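PDB 2FB6: conserved hypothetical protein from Bacteroides thetaiotaomicron, which is of unknown function but folds as a small single-chain alpha/beta protein built on a five-stranded parallel sheet with helices packed against it. Local coordinates for residues A[42-47]-A[70-75]. Sequence-based numbering, arbitrary orientation.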
ATOM      1  N   ILE A  42      -1.490  -6.829   6.486  1.00 11.33           N
ATOM      2  CA  ILE A  42      -1.765  -5.467   6.032  1.00 12.21           C
ATOM      3  C   ILE A  42      -1.311  -5.356   4.591  1.00 11.57           C
ATOM      4  O   ILE A  42      -0.161  -5.675   4.259  1.00 12.07           O
ATOM      5  CB  ILE A  42      -1.036  -4.389   6.861  1.00 12.17           C
ATOM      6  CG1 ILE A  42      -1.382  -4.514   8.364  1.00 12.98           C
ATOM      7  CG2 ILE A  42      -1.358  -2.992   6.302  1.00 13.16           C
ATOM      8  CD1 ILE A  42      -0.712  -3.494   9.239  1.00 14.27           C
ATOM      9  N   ASN A  43      -2.247  -4.965   3.736  1.00 10.91           N
ATOM     10  CA  ASN A  43      -1.974  -4.739   2.325  0.50 11.07           C
ATOM     11  C   ASN A  43      -2.190  -3.268   1.986  1.00 11.24           C
ATOM     12  O   ASN A  43      -3.223  -2.700   2.347  1.00 11.97           O
ATOM     13  CB  ASN A  43      -2.918  -5.588   1.466  0.50 11.46           C
ATOM     14  CG  ASN A  43      -2.685  -5.394  -0.025  0.50 11.40           C
ATOM     15  OD1 ASN A  43      -3.599  -5.018  -0.769  0.50 13.08           O
ATOM     16  ND2 ASN A  43      -1.464  -5.655  -0.470  0.50 11.33           N
ATOM     17  N   ILE A  44      -1.231  -2.673   1.281  1.00 10.78           N
ATOM     18  CA  ILE A  44      -1.342  -1.272   0.888  1.00 11.54           C
ATOM     19  C   ILE A  44      -1.383  -1.204  -0.626  1.00 10.48           C
ATOM     20  O   ILE A  44      -0.549  -1.811  -1.289  1.00 10.47           O
ATOM     21  CB  ILE A  44      -0.164  -0.423   1.439  1.00 11.33           C
ATOM     22  CG1 ILE A  44      -0.139  -0.487   2.990  1.00 13.15           C
ATOM     23  CG2 ILE A  44      -0.286   1.038   0.916  1.00 13.63           C
ATOM     24  CD1 ILE A  44       0.983   0.258   3.635  1.00 14.57           C
ATOM     25  N   ILE A  45      -2.372  -0.487  -1.150  1.00 10.20           N
ATOM     26  CA  ILE A  45      -2.539  -0.308  -2.596  1.00 10.26           C
ATOM     27  C   ILE A  45      -2.125   1.123  -2.947  1.00 11.00           C
ATOM     28  O   ILE A  45      -2.717   2.077  -2.460  1.00 11.61           O
ATOM     29  CB  ILE A  45      -4.007  -0.510  -3.028  1.00 10.79           C
ATOM     30  CG1 ILE A  45      -4.548  -1.874  -2.568  1.00 10.96           C
ATOM     31  CG2 ILE A  45      -4.125  -0.318  -4.544  1.00 11.51           C
ATOM     32  CD1 ILE A  45      -6.070  -1.931  -2.632  1.00 13.56           C
ATOM     33  N   LEU A  46      -1.101   1.246  -3.783  1.00 10.85           N
ATOM     34  CA  LEU A  46      -0.655   2.545  -4.281  0.50 11.54           C
ATOM     35  C   LEU A  46      -1.370   2.860  -5.581  1.00 11.54           C
ATOM     36  O   LEU A  46      -1.164   2.186  -6.586  1.00 12.00           O
ATOM     37  CB  LEU A  46       0.848   2.523  -4.539  0.50 11.84           C
ATOM     38  CG  LEU A  46       1.745   2.606  -3.316  0.50 11.60           C
ATOM     39  CD1 LEU A  46       3.186   2.385  -3.705  0.50 11.33           C
ATOM     40  CD2 LEU A  46       1.584   3.969  -2.684  0.50 13.26           C
ATOM     41  N   TRP A  47      -2.212   3.892  -5.583  1.00 12.21           N
ATOM     42  CA  TRP A  47      -3.019   4.162  -6.768  1.00 12.73           C
ATOM     43  C   TRP A  47      -3.443   5.617  -6.723  1.00 13.58           C
ATOM     44  O   TRP A  47      -4.159   6.014  -5.811  1.00 14.55           O
ATOM     45  CB  TRP A  47      -4.255   3.251  -6.735  1.00 13.07           C
ATOM     46  CG  TRP A  47      -5.031   3.162  -8.017  1.00 13.05           C
ATOM     47  CD1 TRP A  47      -4.988   4.018  -9.080  1.00 13.70           C
ATOM     48  CD2 TRP A  47      -6.002   2.170  -8.337  1.00 12.73           C
ATOM     49  NE1 TRP A  47      -5.873   3.609 -10.052  1.00 13.67           N
ATOM     50  CE2 TRP A  47      -6.497   2.467  -9.622  1.00 13.00           C
ATOM     51  CE3 TRP A  47      -6.486   1.032  -7.670  1.00 12.62           C
ATOM     52  CZ2 TRP A  47      -7.478   1.685 -10.248  1.00 12.83           C
ATOM     53  CZ3 TRP A  47      -7.454   0.249  -8.304  1.00 12.78           C
ATOM     54  CH2 TRP A  47      -7.927   0.575  -9.567  1.00 13.59           C
ATOM     55  N   SER A  70       8.843  -5.213   7.330  1.00 14.92           N
ATOM     56  CA  SER A  70       7.991  -5.675   8.434  1.00 14.33           C
ATOM     57  C   SER A  70       6.971  -6.733   7.994  1.00 13.79           C
ATOM     58  O   SER A  70       6.297  -7.317   8.833  1.00 14.32           O
ATOM     59  CB  SER A  70       7.235  -4.499   9.057  1.00 14.86           C
ATOM     60  OG  SER A  70       6.133  -4.137   8.239  1.00 16.12           O
ATOM     61  N   GLY A  71       6.831  -6.952   6.689  1.00 13.53           N
ATOM     62  CA  GLY A  71       5.870  -7.925   6.182  1.00 13.16           C
ATOM     63  C   GLY A  71       4.558  -7.356   5.688  1.00 12.71           C
ATOM     64  O   GLY A  71       3.661  -8.117   5.315  1.00 12.74           O
ATOM     65  N   ILE A  72       4.426  -6.027   5.700  1.00 12.45           N
ATOM     66  CA  ILE A  72       3.309  -5.371   5.014  1.00 11.75           C
ATOM     67  C   ILE A  72       3.491  -5.611   3.514  1.00 11.63           C
ATOM     68  O   ILE A  72       4.609  -5.516   3.009  1.00 12.17           O
ATOM     69  CB  ILE A  72       3.352  -3.859   5.305  1.00 11.60           C
ATOM     70  CG1 ILE A  72       3.022  -3.594   6.775  1.00 11.46           C
ATOM     71  CG2 ILE A  72       2.390  -3.058   4.399  1.00 12.25           C
ATOM     72  CD1 ILE A  72       3.472  -2.223   7.270  1.00 11.22           C
ATOM     73  N   THR A  73       2.416  -5.970   2.814  1.00 11.27           N
ATOM     74  CA  THR A  73       2.502  -6.136   1.362  1.00 11.54           C
ATOM     75  C   THR A  73       2.113  -4.809   0.710  1.00 11.58           C
ATOM     76  O   THR A  73       1.253  -4.095   1.216  1.00 11.01           O
ATOM     77  CB  THR A  73       1.618  -7.306   0.839  1.00 12.10           C
ATOM     78  OG1 THR A  73       0.257  -7.100   1.231  1.00 12.75           O
ATOM     79  CG2 THR A  73       2.075  -8.628   1.435  1.00 13.65           C
ATOM     80  N   ILE A  74       2.749  -4.477  -0.407  1.00 10.99           N
ATOM     81  CA  ILE A  74       2.463  -3.223  -1.122  1.00 10.84           C
ATOM     82  C   ILE A  74       2.389  -3.515  -2.610  1.00 10.87           C
ATOM     83  O   ILE A  74       3.284  -4.147  -3.147  1.00 11.29           O
ATOM     84  CB  ILE A  74       3.523  -2.118  -0.866  1.00 11.19           C
ATOM     85  CG1 ILE A  74       3.753  -1.943   0.640  1.00 12.49           C
ATOM     86  CG2 ILE A  74       3.041  -0.795  -1.510  1.00 11.44           C
ATOM     87  CD1 ILE A  74       4.794  -0.899   0.993  1.00 12.31           C
ATOM     88  N   GLU A  75       1.291  -3.096  -3.242  1.00 10.23           N
ATOM     89  CA  GLU A  75       1.081  -3.306  -4.669  1.00 10.96           C
ATOM     90  C   GLU A  75       0.668  -1.982  -5.279  1.00 10.83           C
ATOM     91  O   GLU A  75       0.054  -1.157  -4.601  1.00 12.16           O
ATOM     92  CB  GLU A  75       0.025  -4.389  -4.916  1.00 10.92           C
ATOM     93  CG  GLU A  75      -1.302  -4.161  -4.170  1.00 11.18           C
ATOM     94  CD  GLU A  75      -2.306  -5.302  -4.336  1.00 12.83           C
ATOM     95  OE1 GLU A  75      -2.018  -6.245  -5.103  1.00 16.16           O
ATOM     96  OE2 GLU A  75      -3.385  -5.241  -3.707  1.00 14.17           O
TER
HETATM   97  O   HOH W   1       0.937  -8.447   5.834  1.00 15.93           O
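Ile44 lies beside Ile74 in a parallel strand pair whose short axes run 19° apart, and takes the next residue, Glu75, through its carbonyl. Four backbone bonds define the ladder: Thr73 N to Ile42 O, Ile44 N to Thr73 O, Glu75 N to Ile44 O (3.0 Å) and Leu46 N to Glu75 O (2.8 Å, nearly straight at 173°). Water 1 extends the pairing, accepting from Ile42 N and donating to Gly71 O.

From CB, on the sheet face shared with Asn43 and Ile45, the Glu75 side chain turns to CG, which lies between backbone N and carbonyl carbon (chi1 52°); Glu75 CG comes 3.8 Å from Ile44 O. Beyond CG the chain is extended and crosses the modelled Asn43 side chain at about a right angle, CD passing by its amide. Glu75 OE2 passes 3.7 Å from Ile45 CG1, the two side chains lying alongside each other, and is hydrogen-bonded to Tyr107 OH, while OE1 forms a salt bridge with Arg98; this buried carboxylate is thus gripped at both oxygens.

The face bearing Ile44 and Ile74 is apolar. Ile44 CD1 meets Ile72 CG2 at 3.7 Å, the pair crossing obliquely, with Met67, Ile64 and Leu68 of helix 58-70 packed over Ile44, Ile72 and Ile74. Gly71, with positive phi, ends that helix in a Schellman motif and leads the chain into strand 73-77. Strands 41-46 and 73-77, adjacent and parallel, are joined through helices 49-56 and 58-70: a beta-alpha-beta crossover of an open-sheet alpha/beta fold.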